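Local structure of endoglucanase E (Clostridium thermocellum, 2WAO) at residues D21-S32 with K93-F104; S44-F55 with F67-L78. The protein cleaves internal beta-1,4 linkages of cellulose and carries a C-terminal family 2 acetyl esterase domain, crystallised here, whose active site also binds cellulose-derived chains. All coordinates share one frame; numbering follows the deposited sequence.

Interaction 1: D21-S32 with K93-F104; sequences DPNGPKCAWSGS and KRTEASLGEVQF
Lys93 drives its amine into the backbone of 21-32, and this is the tight end of the contact. Its chain runs extended past the carbonyls of Ala28 and Trp29, then bends at the last torsion (chi4 -93°). The bend sets NZ 2.8 Å from Ala28 O. Lys93 NZ also donates to Thr95 O at 3.0 Å, from above that carbonyl's plane. Lys93 N donates to Ser32 O, and Lys93 O accepts from Gly31 N in the type II turn 29-32. Beside it, Ala97 CB meets Ala28 CB and lies 3.8 Å from Trp29 CE3. One water joins Ser30 OG to Arg94 O; another joins the backbone N atoms of Ser30 and Ala97. Glu96 OE2, in the loop beside Ser30, bonds Ser176 of the glycan pocket.

Strand 26-27 pairs with 102-104 in the antiparallel sheet of the N-terminal beta domain. Cys27 and Val102 form its hydrogen-bonded pair. Cys27 SG approaches the edge of the Phe104 ring, 3.8 Å from CE2.

The opposite end is looser and nearer to solvent. Lys26 crosses Gln103, CG against CG at 3.9 Å and CE near NE2, and Lys26 NZ stays 5.2 Å from Glu101 OE1, whose partner oxygen OE2 bonds Ser203. Gln103 still anchors this end. Its extended chain brings NE2 within 2.8 Å of Asp21 OD2 and 2.9 Å of Gly24 O. Both acceptors lie in the amide plane, although OD2 is met from above the carboxylate plane.

Two polar pins thus hold a short strand pairing. Both N-H bonds of Gln103 NE2 are used, which should hold the side-chain amide in one rotation, while the backbone carbonyls around Lys93 probably stabilise a buried positive charge.

Interaction 2: S44-F55 with F67-L78; sequences SVTIKSGGENWF and FSVNATTSTVKL
Val45 and Val76 bond each other through both backbone N-H groups, and Ile47 and Ser74 do the same. These straight bonds set an antiparallel ladder. Between these two pairs, Thr46 OG1 and Thr75 OG1 share a hydrogen bond of 2.8 Å. Both hydroxyls stand beside their own backbone N (chi1 -56° and -58°), which turns them to meet across a non-hydrogen-bonded pair. A second ladder joins 52-55 to 67-70, with Phe55 N 2.8 Å from Phe67 O and the return bond from Phe67 N to Phe55 O. Between the ladders both chains turn a corner, at 50-51 and 71-72. There Ala71 N donates to Gly51 O at 3.0 Å.

On the Trp54 face, Ser68 CB lies over the five-membered ring of the indole, 3.6 Å from its centroid, as a CH-pi contact. Trp54 NE1 points in the ring plane to Glu52 OE2 at 2.9 Å, holding the indole at its edge. Asn70 crosses Glu52 at a slant, its CG against Glu52 CB.

The face of Ile47, Phe55 and Phe67 holds most of the apolar packing. The Phe67 ring has Phe55 CB on one face and Val76 CG1 on the opposite one, with Ile47 CD1 at its edge, 4.0 Å from Phe67 CE1. The same Ile47 methyl sits above the centre of the Phe55 ring. Val69 touches both Ile47 CG2 and Phe55 CE2. Val45 CG1 meets Leu78 CD2 at 3.7 Å.

Strand 102-108 flanks 44-49 on the side away from 73-78, and its Val102 packs on Phe55. Strand 85-93 pairs with 52-59 in the other sheet, and its Leu91 touches Val45, Phe55 and Phe67, which places these apolar residues between the two sheets of the beta domain.

Both interactions belong to the N-terminal beta domain of the esterase, and their centres are about 10 Å apart. The segments follow one another as 21-32, 44-55, 67-78 and 93-104, so interaction 2 is formed within the chain that interaction 1 brackets. They meet in a five-stranded antiparallel sheet, where strand 102-108 stands between 26-27 and 43-49; Gln103 N probably bonds Lys48 O. Thr95 OG1 also bonds Trp54 N. Together they join strands of both sheets of the domain. Glu96 of interaction 1 bonds Ser176 in the hydrolase domain, so that end borders the glycan pocket; Glu52 and Trp54 of interaction 2 touch Pro149 and Lys150 there too.

Interaction 1: D21-S32 with K93-F104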
loop_
_atom_site.group_PDB
_atom_site.type_symbol
_atom_site.label_atom_id
_atom_site.label_comp_id
_atom_site.label_asym_id
_atom_site.label_seq_id
_atom_site.Cartn_x
_atom_site.Cartn_y
_atom_site.Cartn_z
ATOM N N ASP A 21 8.488 3.045 -21.433
ATOM C CA ASP A 21 9.627 3.926 -21.726
ATOM C C ASP A 21 10.948 3.161 -21.555
ATOM O O ASP A 21 11.289 2.761 -20.439
ATOM C CB ASP A 21 9.602 5.121 -20.780
ATOM C CG ASP A 21 10.697 6.160 -21.091
ATOM O OD1 ASP A 21 11.613 5.895 -21.911
ATOM O OD2 ASP A 21 10.647 7.246 -20.496
ATOM N N PRO A 22 11.732 3.008 -22.653
ATOM C CA PRO A 22 12.998 2.258 -22.525
ATOM C C PRO A 22 14.002 2.915 -21.561
ATOM O O PRO A 22 14.898 2.234 -21.080
ATOM C CB PRO A 22 13.544 2.204 -23.976
ATOM C CG PRO A 22 12.926 3.411 -24.671
ATOM C CD PRO A 22 11.529 3.553 -24.023
ATOM N N ASN A 23 13.852 4.203 -21.256
ATOM C CA ASN A 23 14.735 4.850 -20.264
ATOM C C ASN A 23 14.598 4.314 -18.827
ATOM O O ASN A 23 15.507 4.443 -18.026
ATOM C CB ASN A 23 14.502 6.359 -20.242
ATOM C CG ASN A 23 15.183 7.088 -21.396
ATOM O OD1 ASN A 23 14.590 7.971 -22.000
ATOM N ND2 ASN A 23 16.412 6.723 -21.702
ATOM N N GLY A 24 13.462 3.712 -18.494
ATOM C CA GLY A 24 13.313 3.158 -17.142
ATOM C C GLY A 24 11.858 2.960 -16.760
ATOM O O GLY A 24 10.987 3.707 -17.235
ATOM N N PRO A 25 11.595 1.949 -15.923
ATOM C CA PRO A 25 10.259 1.602 -15.437
ATOM C C PRO A 25 9.707 2.724 -14.591
ATOM O O PRO A 25 10.486 3.433 -13.934
ATOM C CB PRO A 25 10.490 0.367 -14.573
ATOM C CG PRO A 25 11.808 -0.156 -14.978
ATOM C CD PRO A 25 12.616 1.030 -15.396
ATOM N N LYS A 26 8.387 2.901 -14.671
ATOM C CA LYS A 26 7.668 3.936 -13.969
ATOM C C LYS A 26 6.674 3.303 -13.026
ATOM O O LYS A 26 6.131 2.235 -13.317
ATOM C CB LYS A 26 6.883 4.793 -14.951
ATOM C CG LYS A 26 7.737 5.604 -15.919
ATOM C CD LYS A 26 6.840 6.618 -16.589
ATOM C CE LYS A 26 7.169 6.639 -18.039
ATOM N NZ LYS A 26 6.387 7.679 -18.764
ATOM N N CYS A 27 6.457 3.959 -11.882
ATOM C CA CYS A 27 5.512 3.445 -10.875
ATOM C C CYS A 27 4.921 4.625 -10.101
ATOM O O CYS A 27 5.421 5.766 -10.204
ATOM C CB CYS A 27 6.152 2.456 -9.916
ATOM S SG CYS A 27 7.288 3.256 -8.820
ATOM N N ALA A 28 3.847 4.353 -9.358
ATOM C CA ALA A 28 3.129 5.418 -8.655
ATOM C C ALA A 28 2.683 4.970 -7.269
ATOM O O ALA A 28 2.832 5.697 -6.287
ATOM C CB ALA A 28 1.933 5.862 -9.455
ATOM N N TRP A 29 2.150 3.761 -7.172
ATOM C CA TRP A 29 1.492 3.374 -5.916
ATOM C C TRP A 29 2.431 3.265 -4.723
ATOM O O TRP A 29 3.601 2.844 -4.854
ATOM C CB TRP A 29 0.679 2.100 -6.087
ATOM C CG TRP A 29 -0.423 2.233 -7.114
ATOM C CD1 TRP A 29 -0.407 1.729 -8.391
ATOM C CD2 TRP A 29 -1.676 2.923 -6.971
ATOM N NE1 TRP A 29 -1.594 2.042 -9.043
ATOM C CE2 TRP A 29 -2.382 2.774 -8.199
ATOM C CE3 TRP A 29 -2.310 3.603 -5.903
ATOM C CZ2 TRP A 29 -3.676 3.295 -8.395
ATOM C CZ3 TRP A 29 -3.585 4.119 -6.097
ATOM C CH2 TRP A 29 -4.258 3.976 -7.340
ATOM N N SER A 30 1.898 3.624 -3.545
ATOM C CA SER A 30 2.601 3.412 -2.268
ATOM C C SER A 30 3.279 2.039 -2.240
ATOM O O SER A 30 2.695 1.025 -2.617
ATOM C CB SER A 30 1.611 3.393 -1.094
ATOM O OG SER A 30 0.925 4.596 -0.974
ATOM N N GLY A 31 4.485 1.998 -1.712
ATOM C CA GLY A 31 5.090 0.707 -1.438
ATOM C C GLY A 31 5.670 0.023 -2.688
ATOM O O GLY A 31 6.222 -1.084 -2.575
ATOM N N SER A 32 5.529 0.651 -3.866
ATOM C CA SER A 32 6.274 0.169 -5.068
ATOM C C SER A 32 7.727 0.013 -4.650
ATOM O O SER A 32 8.283 0.926 -3.992
ATOM C CB SER A 32 6.191 1.142 -6.238
ATOM O OG SER A 32 4.848 1.316 -6.664
ATOM N N LYS A 93 9.362 2.928 -2.250
ATOM C CA LYS A 93 8.691 4.200 -2.425
ATOM C C LYS A 93 7.775 4.397 -1.192
ATOM O O LYS A 93 6.739 3.706 -1.012
ATOM C CB LYS A 93 7.864 4.233 -3.715
ATOM C CG LYS A 93 7.220 5.614 -3.960
ATOM C CD LYS A 93 6.324 5.575 -5.244
ATOM C CE LYS A 93 5.956 6.988 -5.724
ATOM N NZ LYS A 93 4.629 7.522 -5.178
ATOM N N ARG A 94 8.171 5.300 -0.319
ATOM C CA ARG A 94 7.387 5.509 0.929
ATOM C C ARG A 94 6.033 6.158 0.716
ATOM O O ARG A 94 5.042 5.793 1.384
ATOM C CB ARG A 94 8.189 6.379 1.883
ATOM C CG ARG A 94 9.431 5.680 2.346
ATOM C CD ARG A 94 10.430 6.700 2.981
ATOM N NE ARG A 94 9.872 7.605 4.037
ATOM C CZ ARG A 94 10.034 7.461 5.361
ATOM N NH1 ARG A 94 10.645 6.393 5.899
ATOM N NH2 ARG A 94 9.549 8.378 6.187
ATOM N N THR A 95 6.031 7.140 -0.168
ATOM C CA THR A 95 4.935 8.077 -0.387
ATOM C C THR A 95 3.924 7.590 -1.431
ATOM O O THR A 95 4.214 6.755 -2.303
ATOM C CB THR A 95 5.504 9.437 -0.832
ATOM O OG1 THR A 95 6.607 9.188 -1.714
ATOM C CG2 THR A 95 6.017 10.241 0.391
ATOM N N GLU A 96 2.720 8.129 -1.360
ATOM C CA GLU A 96 1.614 7.619 -2.174
ATOM C C GLU A 96 1.575 8.167 -3.606
ATOM O O GLU A 96 2.348 9.078 -3.997
ATOM C CB GLU A 96 0.298 7.898 -1.465
ATOM C CG GLU A 96 0.057 9.425 -1.265
ATOM C CD GLU A 96 -1.223 9.672 -0.506
ATOM O OE1 GLU A 96 -2.316 9.567 -1.116
ATOM O OE2 GLU A 96 -1.117 9.937 0.732
ATOM N N ALA A 97 0.657 7.604 -4.373
ATOM C CA ALA A 97 0.559 7.863 -5.818
ATOM C C ALA A 97 0.252 9.336 -6.071
ATOM O O ALA A 97 0.773 9.947 -7.043
ATOM C CB ALA A 97 -0.514 6.949 -6.427
ATOM N N SER A 98 -0.549 9.933 -5.191
ATOM C CA SER A 98 -0.914 11.349 -5.399
ATOM C C SER A 98 0.303 12.299 -5.343
ATOM O O SER A 98 0.219 13.439 -5.820
ATOM C CB SER A 98 -2.000 11.819 -4.423
ATOM O OG SER A 98 -1.493 11.866 -3.111
ATOM N N LEU A 99 1.423 11.869 -4.773
ATOM C CA LEU A 99 2.619 12.724 -4.727
ATOM C C LEU A 99 3.516 12.604 -5.987
ATOM O O LEU A 99 4.568 13.249 -6.076
ATOM C CB LEU A 99 3.441 12.466 -3.470
ATOM C CG LEU A 99 2.753 12.938 -2.207
ATOM C CD1 LEU A 99 3.333 12.267 -0.972
ATOM C CD2 LEU A 99 2.794 14.505 -2.083
ATOM N N GLY A 100 3.116 11.771 -6.938
ATOM C CA GLY A 100 3.718 11.846 -8.260
ATOM C C GLY A 100 4.280 10.526 -8.710
ATOM O O GLY A 100 4.640 9.685 -7.898
ATOM N N GLU A 101 4.383 10.357 -10.023
ATOM C CA GLU A 101 5.009 9.156 -10.602
ATOM C C GLU A 101 6.503 9.225 -10.451
ATOM O O GLU A 101 7.088 10.315 -10.405
ATOM C CB GLU A 101 4.671 9.026 -12.101
ATOM C CG GLU A 101 3.181 8.946 -12.317
ATOM C CD GLU A 101 2.769 9.191 -13.767
ATOM O OE1 GLU A 101 3.685 9.233 -14.644
ATOM O OE2 GLU A 101 1.537 9.354 -14.012
ATOM N N VAL A 102 7.123 8.058 -10.388
ATOM C CA VAL A 102 8.557 7.954 -10.207
ATOM C C VAL A 102 9.079 7.034 -11.313
ATOM O O VAL A 102 8.462 6.004 -11.611
ATOM C CB VAL A 102 8.819 7.306 -8.840
ATOM C CG1 VAL A 102 10.293 6.741 -8.683
ATOM C CG2 VAL A 102 8.471 8.320 -7.752
ATOM N N GLN A 103 10.212 7.403 -11.876
ATOM C CA GLN A 103 10.849 6.580 -12.909
ATOM C C GLN A 103 12.242 6.225 -12.403
ATOM O O GLN A 103 12.983 7.105 -11.916
ATOM C CB GLN A 103 10.887 7.369 -14.219
ATOM C CG GLN A 103 11.477 6.587 -15.408
ATOM C CD GLN A 103 11.341 7.308 -16.738
ATOM O OE1 GLN A 103 11.359 8.560 -16.801
ATOM N NE2 GLN A 103 11.165 6.528 -17.819
ATOM N N PHE A 104 12.584 4.937 -12.500
ATOM C CA PHE A 104 13.895 4.462 -12.118
ATOM C C PHE A 104 14.733 4.451 -13.362
ATOM O O PHE A 104 14.402 3.773 -14.349
ATOM C CB PHE A 104 13.840 3.087 -11.404
ATOM C CG PHE A 104 13.099 3.160 -10.115
ATOM C CD1 PHE A 104 13.701 3.701 -8.995
ATOM C CD2 PHE A 104 11.764 2.778 -10.054
ATOM C CE1 PHE A 104 12.992 3.830 -7.798
ATOM C CE2 PHE A 104 11.031 2.904 -8.870
ATOM C CZ PHE A 104 11.655 3.428 -7.736
HETATM O O HOH W 1 2.145 5.937 1.063
HETATM O O HOH W 2 -0.576 5.114 -3.165
#

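Interaction 2: S44-F55 with F67-L78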
loop_
_atom_site.group_PDB
_atom_site.type_symbol
_atom_site.label_atom_id
_atom_site.label_comp_id
_atom_site.label_asym_id
_atom_site.label_seq_id
_atom_site.Cartn_x
_atom_site.Cartn_y
_atom_site.Cartn_z
ATOM N N SER A 44 24.236 3.178 -6.104
ATOM C CA SER A 44 23.638 4.459 -6.444
ATOM C C SER A 44 22.462 4.207 -7.391
ATOM O O SER A 44 22.420 3.187 -8.072
ATOM C CB SER A 44 24.670 5.380 -7.114
ATOM O OG SER A 44 25.677 5.807 -6.202
ATOM N N VAL A 45 21.533 5.152 -7.460
ATOM C CA VAL A 45 20.389 5.049 -8.357
ATOM C C VAL A 45 20.052 6.441 -8.888
ATOM O O VAL A 45 20.248 7.429 -8.182
ATOM C CB VAL A 45 19.137 4.414 -7.615
ATOM C CG1 VAL A 45 18.624 5.330 -6.517
ATOM C CG2 VAL A 45 17.988 4.075 -8.610
ATOM N N THR A 46 19.565 6.512 -10.121
ATOM C CA THR A 46 19.008 7.746 -10.641
ATOM C C THR A 46 17.493 7.627 -10.666
ATOM O O THR A 46 16.933 6.659 -11.210
ATOM C CB THR A 46 19.550 8.038 -12.061
ATOM O OG1 THR A 46 20.991 8.071 -11.996
ATOM C CG2 THR A 46 19.036 9.382 -12.568
ATOM N N ILE A 47 16.848 8.614 -10.043
ATOM C CA ILE A 47 15.397 8.638 -9.887
ATOM C C ILE A 47 14.834 9.939 -10.443
ATOM O O ILE A 47 15.316 11.036 -10.075
ATOM C CB ILE A 47 15.012 8.563 -8.388
ATOM C CG1 ILE A 47 15.334 7.150 -7.853
ATOM C CG2 ILE A 47 13.487 8.931 -8.208
ATOM C CD1 ILE A 47 15.468 7.065 -6.322
ATOM N N LYS A 48 13.810 9.822 -11.281
ATOM C CA LYS A 48 12.990 10.982 -11.634
ATOM C C LYS A 48 11.665 10.926 -10.885
ATOM O O LYS A 48 11.019 9.875 -10.861
ATOM C CB LYS A 48 12.768 11.033 -13.148
ATOM C CG LYS A 48 11.885 12.208 -13.607
ATOM C CD LYS A 48 11.843 12.269 -15.123
ATOM C CE LYS A 48 10.619 13.027 -15.573
ATOM N NZ LYS A 48 10.505 12.844 -17.028
ATOM N N SER A 49 11.247 12.048 -10.302
ATOM C CA SER A 49 10.038 12.122 -9.481
ATOM C C SER A 49 9.210 13.328 -9.868
ATOM O O SER A 49 9.741 14.441 -9.970
ATOM C CB SER A 49 10.406 12.228 -7.985
ATOM O OG SER A 49 9.181 12.210 -7.200
ATOM N N GLY A 50 7.914 13.111 -10.049
ATOM C CA GLY A 50 6.995 14.188 -10.424
ATOM C C GLY A 50 6.655 15.143 -9.284
ATOM O O GLY A 50 6.331 16.312 -9.523
ATOM N N GLY A 51 6.745 14.670 -8.048
ATOM C CA GLY A 51 6.411 15.496 -6.878
ATOM C C GLY A 51 7.383 15.221 -5.752
ATOM O O GLY A 51 8.516 14.800 -6.002
ATOM N N GLU A 52 6.963 15.473 -4.499
ATOM C CA GLU A 52 7.835 15.223 -3.354
ATOM C C GLU A 52 7.671 13.768 -2.912
ATOM O O GLU A 52 6.799 13.453 -2.104
ATOM C CB GLU A 52 7.563 16.175 -2.168
ATOM C CG GLU A 52 8.583 15.959 -1.060
ATOM C CD GLU A 52 8.340 16.787 0.166
ATOM O OE1 GLU A 52 7.506 17.716 0.070
ATOM O OE2 GLU A 52 8.980 16.489 1.217
ATOM N N ASN A 53 8.448 12.887 -3.504
ATOM C CA ASN A 53 8.419 11.489 -3.104
ATOM C C ASN A 53 9.595 11.168 -2.199
ATOM O O ASN A 53 10.721 11.681 -2.378
ATOM C CB ASN A 53 8.441 10.567 -4.342
ATOM C CG ASN A 53 7.069 10.460 -4.999
ATOM O OD1 ASN A 53 6.867 10.886 -6.141
ATOM N ND2 ASN A 53 6.118 9.897 -4.271
ATOM N N TRP A 54 9.347 10.260 -1.269
ATOM C CA TRP A 54 10.353 9.838 -0.327
ATOM C C TRP A 54 10.588 8.360 -0.529
ATOM O O TRP A 54 9.633 7.625 -0.817
ATOM C CB TRP A 54 9.851 10.060 1.119
ATOM C CG TRP A 54 10.012 11.537 1.553
ATOM C CD1 TRP A 54 9.264 12.617 1.140
ATOM C CD2 TRP A 54 11.075 12.060 2.358
ATOM N NE1 TRP A 54 9.769 13.795 1.714
ATOM C CE2 TRP A 54 10.885 13.475 2.448
ATOM C CE3 TRP A 54 12.168 11.466 3.026
ATOM C CZ2 TRP A 54 11.744 14.311 3.201
ATOM C CZ3 TRP A 54 13.030 12.306 3.773
ATOM C CH2 TRP A 54 12.801 13.716 3.839
ATOM N N PHE A 55 11.831 7.965 -0.286
ATOM C CA PHE A 55 12.323 6.587 -0.444
ATOM C C PHE A 55 13.119 6.112 0.750
ATOM O O PHE A 55 13.695 6.913 1.497
ATOM C CB PHE A 55 13.197 6.450 -1.686
ATOM C CG PHE A 55 12.545 6.971 -2.935
ATOM C CD1 PHE A 55 11.815 6.127 -3.766
ATOM C CD2 PHE A 55 12.582 8.341 -3.208
ATOM C CE1 PHE A 55 11.140 6.638 -4.918
ATOM C CE2 PHE A 55 11.930 8.860 -4.353
ATOM C CZ PHE A 55 11.218 7.996 -5.200
ATOM N N PHE A 67 15.147 9.390 2.150
ATOM C CA PHE A 67 15.548 10.581 1.373
ATOM C C PHE A 67 14.458 10.935 0.401
ATOM O O PHE A 67 13.632 10.085 0.052
ATOM C CB PHE A 67 16.866 10.338 0.630
ATOM C CG PHE A 67 16.783 9.241 -0.398
ATOM C CD1 PHE A 67 16.465 9.543 -1.711
ATOM C CD2 PHE A 67 16.993 7.878 -0.034
ATOM C CE1 PHE A 67 16.384 8.513 -2.689
ATOM C CE2 PHE A 67 16.909 6.866 -1.001
ATOM C CZ PHE A 67 16.591 7.172 -2.305
ATOM N N SER A 68 14.419 12.182 -0.032
ATOM C CA SER A 68 13.411 12.581 -0.973
ATOM C C SER A 68 14.021 12.882 -2.310
ATOM O O SER A 68 15.195 13.277 -2.385
ATOM C CB SER A 68 12.676 13.855 -0.526
ATOM O OG SER A 68 13.608 14.890 -0.268
ATOM N N VAL A 69 13.205 12.742 -3.348
ATOM C CA VAL A 69 13.515 13.270 -4.652
ATOM C C VAL A 69 12.299 14.094 -5.051
ATOM O O VAL A 69 11.197 13.557 -5.220
ATOM C CB VAL A 69 13.851 12.175 -5.689
ATOM C CG1 VAL A 69 14.151 12.829 -7.076
ATOM C CG2 VAL A 69 15.047 11.330 -5.251
ATOM N N ASN A 70 12.496 15.409 -5.168
ATOM C CA ASN A 70 11.357 16.334 -5.275
ATOM C C ASN A 70 11.272 17.072 -6.627
ATOM O O ASN A 70 12.062 18.002 -6.900
ATOM C CB ASN A 70 11.324 17.305 -4.059
ATOM C CG ASN A 70 10.034 18.157 -4.012
ATOM O OD1 ASN A 70 9.181 18.046 -4.885
ATOM N ND2 ASN A 70 9.906 19.016 -2.988
ATOM N N ALA A 71 10.335 16.644 -7.466
ATOM C CA ALA A 71 10.009 17.309 -8.750
ATOM C C ALA A 71 11.262 17.552 -9.599
ATOM O O ALA A 71 11.480 18.665 -10.129
ATOM C CB ALA A 71 9.250 18.607 -8.524
ATOM N N THR A 72 12.073 16.501 -9.711
ATOM C CA THR A 72 13.401 16.590 -10.323
ATOM C C THR A 72 13.915 15.202 -10.662
ATOM O O THR A 72 13.256 14.188 -10.370
ATOM C CB THR A 72 14.417 17.280 -9.377
ATOM O OG1 THR A 72 15.545 17.767 -10.125
ATOM C CG2 THR A 72 14.872 16.371 -8.222
ATOM N N THR A 73 15.081 15.174 -11.303
ATOM C CA THR A 73 15.818 13.937 -11.561
ATOM C C THR A 73 17.103 14.051 -10.777
ATOM O O THR A 73 17.849 15.041 -10.949
ATOM C CB THR A 73 16.116 13.776 -13.076
ATOM O OG1 THR A 73 14.875 13.644 -13.790
ATOM C CG2 THR A 73 16.992 12.554 -13.334
ATOM N N SER A 74 17.398 13.054 -9.927
ATOM C CA SER A 74 18.634 13.054 -9.168
ATOM C C SER A 74 19.301 11.679 -9.088
ATOM O O SER A 74 18.615 10.656 -8.983
ATOM C CB SER A 74 18.397 13.517 -7.718
ATOM O OG SER A 74 17.701 14.753 -7.670
ATOM N N THR A 75 20.631 11.688 -9.091
ATOM C CA THR A 75 21.420 10.516 -8.765
ATOM C C THR A 75 21.767 10.596 -7.292
ATOM O O THR A 75 22.293 11.609 -6.810
ATOM C CB THR A 75 22.680 10.412 -9.645
ATOM O OG1 THR A 75 22.242 10.379 -11.014
ATOM C CG2 THR A 75 23.434 9.129 -9.325
ATOM N N VAL A 76 21.411 9.534 -6.583
ATOM C CA VAL A 76 21.494 9.441 -5.158
ATOM C C VAL A 76 22.391 8.270 -4.823
ATOM O O VAL A 76 22.185 7.168 -5.333
ATOM C CB VAL A 76 20.043 9.200 -4.565
ATOM C CG1 VAL A 76 20.109 8.849 -3.094
ATOM C CG2 VAL A 76 19.186 10.443 -4.774
ATOM N N LYS A 77 23.396 8.488 -3.977
ATOM C CA LYS A 77 24.158 7.352 -3.420
ATOM C C LYS A 77 23.345 6.683 -2.319
ATOM O O LYS A 77 23.115 7.278 -1.249
ATOM C CB LYS A 77 25.533 7.805 -2.894
ATOM C CG LYS A 77 26.305 6.749 -2.089
ATOM C CD LYS A 77 26.932 5.705 -2.996
ATOM C CE LYS A 77 27.923 6.338 -3.979
ATOM N NZ LYS A 77 29.146 6.776 -3.255
ATOM N N LEU A 78 22.909 5.446 -2.568
ATOM C CA LEU A 78 22.058 4.737 -1.614
ATOM C C LEU A 78 22.774 4.255 -0.374
ATOM O O LEU A 78 22.230 4.327 0.732
ATOM C CB LEU A 78 21.324 3.558 -2.273
ATOM C CG LEU A 78 20.315 3.902 -3.390
ATOM C CD1 LEU A 78 19.760 2.566 -3.875
ATOM C CD2 LEU A 78 19.189 4.892 -2.875
#